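Local coordinates for protein MIP07328p (Drosophila melanogaster, PDB 6FKK) that probably acts as a semaphorin guidance cue, a membrane-anchored chemorepellent that binds semaphorin receptors through its extracellular sema domain to steer growing axons, at residues 161-166 with 232-237. Sequence-based numbering, arbitrary orientation.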
ATOM      1  N   HIS A 161      -8.730   8.331  16.596  1.00 78.94           N
ATOM      2  CA  HIS A 161      -9.463   9.109  15.609  1.00 69.29           C
ATOM      3  C   HIS A 161      -9.298   8.481  14.232  1.00 69.05           C
ATOM      4  O   HIS A 161      -8.318   7.785  13.955  1.00 55.04           O
ATOM      5  CB  HIS A 161      -9.000  10.573  15.580  1.00 50.21           C
ATOM      6  CG  HIS A 161      -9.335  11.333  16.825  1.00 65.37           C
ATOM      7  ND1 HIS A 161     -10.518  12.022  16.981  1.00 87.37           N
ATOM      8  CD2 HIS A 161      -8.643  11.509  17.975  1.00 78.18           C
ATOM      9  CE1 HIS A 161     -10.540  12.592  18.173  1.00 91.77           C
ATOM     10  NE2 HIS A 161      -9.414  12.295  18.797  1.00 89.50           N
ATOM     11  N   LEU A 162     -10.276   8.739  13.368  1.00 64.13           N
ATOM     12  CA  LEU A 162     -10.297   8.195  12.016  1.00 55.78           C
ATOM     13  C   LEU A 162      -9.807   9.258  11.040  1.00 54.33           C
ATOM     14  O   LEU A 162     -10.430  10.317  10.904  1.00 71.52           O
ATOM     15  CB  LEU A 162     -11.704   7.727  11.642  1.00 68.33           C
ATOM     16  CG  LEU A 162     -11.879   7.166  10.229  1.00 47.63           C
ATOM     17  CD1 LEU A 162     -10.977   5.966  10.021  1.00 51.03           C
ATOM     18  CD2 LEU A 162     -13.332   6.797   9.980  1.00 49.80           C
ATOM     19  N   TYR A 163      -8.697   8.973  10.365  1.00 56.45           N
ATOM     20  CA  TYR A 163      -8.125   9.869   9.360  1.00 49.75           C
ATOM     21  C   TYR A 163      -8.515   9.332   7.989  1.00 53.83           C
ATOM     22  O   TYR A 163      -7.904   8.388   7.481  1.00 55.32           O
ATOM     23  CB  TYR A 163      -6.613   9.978   9.526  1.00 40.04           C
ATOM     24  CG  TYR A 163      -6.202  10.751  10.758  1.00 49.91           C
ATOM     25  CD1 TYR A 163      -6.235  10.160  12.013  1.00 57.22           C
ATOM     26  CD2 TYR A 163      -5.793  12.074  10.668  1.00 53.64           C
ATOM     27  CE1 TYR A 163      -5.871  10.862  13.145  1.00 57.84           C
ATOM     28  CE2 TYR A 163      -5.423  12.786  11.796  1.00 63.39           C
ATOM     29  CZ  TYR A 163      -5.466  12.175  13.031  1.00 55.85           C
ATOM     30  OH  TYR A 163      -5.104  12.873  14.159  1.00 54.97           O
ATOM     31  N   SER A 164      -9.539   9.935   7.392  1.00 53.22           N
ATOM     32  CA  SER A 164     -10.121   9.444   6.151  1.00 51.94           C
ATOM     33  C   SER A 164      -9.685  10.303   4.971  1.00 58.51           C
ATOM     34  O   SER A 164      -9.541  11.523   5.095  1.00 52.43           O
ATOM     35  CB  SER A 164     -11.648   9.426   6.242  1.00 72.68           C
ATOM     36  OG  SER A 164     -12.227   8.929   5.047  1.00 77.49           O
ATOM     37  N   ALA A 165      -9.480   9.653   3.828  1.00 39.15           N
ATOM     38  CA  ALA A 165      -9.178  10.324   2.567  1.00 42.22           C
ATOM     39  C   ALA A 165     -10.115   9.759   1.507  1.00 52.40           C
ATOM     40  O   ALA A 165      -9.945   8.616   1.078  1.00 55.66           O
ATOM     41  CB  ALA A 165      -7.721  10.127   2.161  1.00 41.14           C
ATOM     42  N   THR A 166     -11.098  10.551   1.082  1.00 48.62           N
ATOM     43  CA  THR A 166     -12.111  10.054   0.158  1.00 44.22           C
ATOM     44  C   THR A 166     -12.761  11.252  -0.535  1.00 54.58           C
ATOM     45  O   THR A 166     -12.134  12.306  -0.679  1.00 62.86           O
ATOM     46  CB  THR A 166     -13.110   9.160   0.922  1.00 48.20           C
ATOM     47  OG1 THR A 166     -14.190   8.780   0.057  1.00 61.43           O
ATOM     48  CG2 THR A 166     -13.658   9.888   2.136  1.00 44.48           C
ATOM     49  N   VAL A 232      -0.016  14.958   7.896  1.00 38.73           N
ATOM     50  CA  VAL A 232      -0.732  15.875   8.773  1.00 45.08           C
ATOM     51  C   VAL A 232      -0.304  15.592  10.206  1.00 44.34           C
ATOM     52  O   VAL A 232       0.023  14.457  10.563  1.00 50.34           O
ATOM     53  CB  VAL A 232      -2.266  15.747   8.633  1.00 37.32           C
ATOM     54  CG1 VAL A 232      -2.731  16.257   7.281  1.00 36.98           C
ATOM     55  CG2 VAL A 232      -2.698  14.303   8.838  1.00 37.16           C
ATOM     56  N   CYS A 233      -0.295  16.638  11.030  1.00 38.81           N
ATOM     57  CA  CYS A 233      -0.040  16.469  12.454  1.00 40.02           C
ATOM     58  C   CYS A 233      -1.306  15.970  13.136  1.00 45.95           C
ATOM     59  O   CYS A 233      -2.398  16.492  12.893  1.00 55.60           O
ATOM     60  CB  CYS A 233       0.414  17.783  13.091  1.00 67.16           C
ATOM     61  SG  CYS A 233       2.059  18.367  12.607  1.00 58.71           S
ATOM     62  N   LYS A 234      -1.160  14.957  13.991  1.00 54.16           N
ATOM     63  CA  LYS A 234      -2.328  14.423  14.681  1.00 42.93           C
ATOM     64  C   LYS A 234      -2.861  15.401  15.721  1.00 54.72           C
ATOM     65  O   LYS A 234      -4.073  15.454  15.957  1.00 70.40           O
ATOM     66  CB  LYS A 234      -1.990  13.080  15.328  1.00 43.15           C
ATOM     67  CG  LYS A 234      -1.544  12.013  14.339  1.00 41.27           C
ATOM     68  CD  LYS A 234      -1.456  10.637  14.986  1.00 41.86           C
ATOM     69  CE  LYS A 234      -0.386  10.588  16.063  1.00 56.34           C
ATOM     70  NZ  LYS A 234      -0.123   9.199  16.534  1.00 55.59           N
ATOM     71  N   ASN A 235      -1.979  16.187  16.341  1.00 48.56           N
ATOM     72  CA  ASN A 235      -2.373  17.167  17.344  1.00 47.93           C
ATOM     73  C   ASN A 235      -2.869  18.474  16.734  1.00 61.24           C
ATOM     74  O   ASN A 235      -2.949  19.485  17.443  1.00 53.62           O
ATOM     75  CB  ASN A 235      -1.205  17.445  18.294  1.00 70.99           C
ATOM     76  CG  ASN A 235      -0.086  18.226  17.632  1.00 69.86           C
ATOM     77  OD1 ASN A 235       0.111  18.148  16.418  1.00 59.95           O
ATOM     78  ND2 ASN A 235       0.655  18.987  18.430  1.00 66.80           N
ATOM     79  N   ASP A 236      -3.194  18.476  15.444  1.00 61.45           N
ATOM     80  CA  ASP A 236      -3.691  19.680  14.793  1.00 51.93           C
ATOM     81  C   ASP A 236      -5.074  20.026  15.331  1.00 58.75           C
ATOM     82  O   ASP A 236      -5.977  19.184  15.340  1.00 69.38           O
ATOM     83  CB  ASP A 236      -3.735  19.477  13.277  1.00 44.99           C
ATOM     84  CG  ASP A 236      -3.740  20.787  12.503  1.00 46.43           C
ATOM     85  OD1 ASP A 236      -4.216  21.807  13.047  1.00 46.98           O
ATOM     86  OD2 ASP A 236      -3.266  20.795  11.346  1.00 43.76           O
ATOM     87  N   ARG A 237      -5.236  21.265  15.798  1.00 50.60           N
ATOM     88  CA  ARG A 237      -6.520  21.760  16.277  1.00 67.17           C
ATOM     89  C   ARG A 237      -7.114  22.813  15.348  1.00 74.53           C
ATOM     90  O   ARG A 237      -8.017  23.553  15.752  1.00 72.33           O
ATOM     91  CB  ARG A 237      -6.385  22.341  17.686  1.00 71.43           C
ATOM     92  CG  ARG A 237      -5.856  21.387  18.739  1.00 73.35           C
ATOM     93  CD  ARG A 237      -5.950  22.039  20.110  1.00 94.45           C
ATOM     94  NE  ARG A 237      -4.954  21.533  21.047  1.00119.67           N
ATOM     95  CZ  ARG A 237      -4.697  22.088  22.227  1.00129.70           C
ATOM     96  NH1 ARG A 237      -5.364  23.168  22.608  1.00138.02           N
ATOM     97  NH2 ARG A 237      -3.771  21.569  23.023  1.00123.41           N
TER
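Tyr163, on strand 161-165, reaches across to Val232 and Lys234, where strand 225-233 runs out into a type I beta turn from Cys233 to Asp236; the turn is closed by a weak backbone bond from Asp236 N to Cys233 O at 3.3 Å, and no backbone hydrogen bond joins the two segments. The side chain of Tyr163 carries the first strand's whole share of the contact. With CG anti to its carbonyl carbon (chi1 -71°), its ring extends from the strand toward the turn and brings the phenol end up against the backbone of Lys234, Tyr163 OH lying 3.2 Å from Lys234 CA. The same oxygen is 3.3 Å from Lys234 O. Lys234 CG approaches the ring obliquely, 4.1 Å from Tyr163 CZ, and the two side chains cross at about a right angle. Nearer the root of the ring, Val232 CG2 makes an apolar contact of 4.2 Å with Tyr163 CD2, also at a slant. Replacing Tyr163 by alanine would probably open a gap beside Val232 and deprive the first part of the Lys234 chain of the ring it packs on. Beyond that aliphatic part the lysine bends at chi3 (-64°), and its NZ forms salt bridges with Glu202 and Asp159. Cys233 points away from strand 161-165 and forms a disulfide that links the start of the turn covalently to Cys343. The contact thus joins two sheets of the sema domain, a beta-propeller: strand 161-165, between strands 154-158 and 175-178, packs through Tyr163 onto the end of strand 225-233 and onto Val207 and Phe209 of its neighbour, strand 206-214, while Ala158 of strand 154-158 touches both Tyr163 and Lys234.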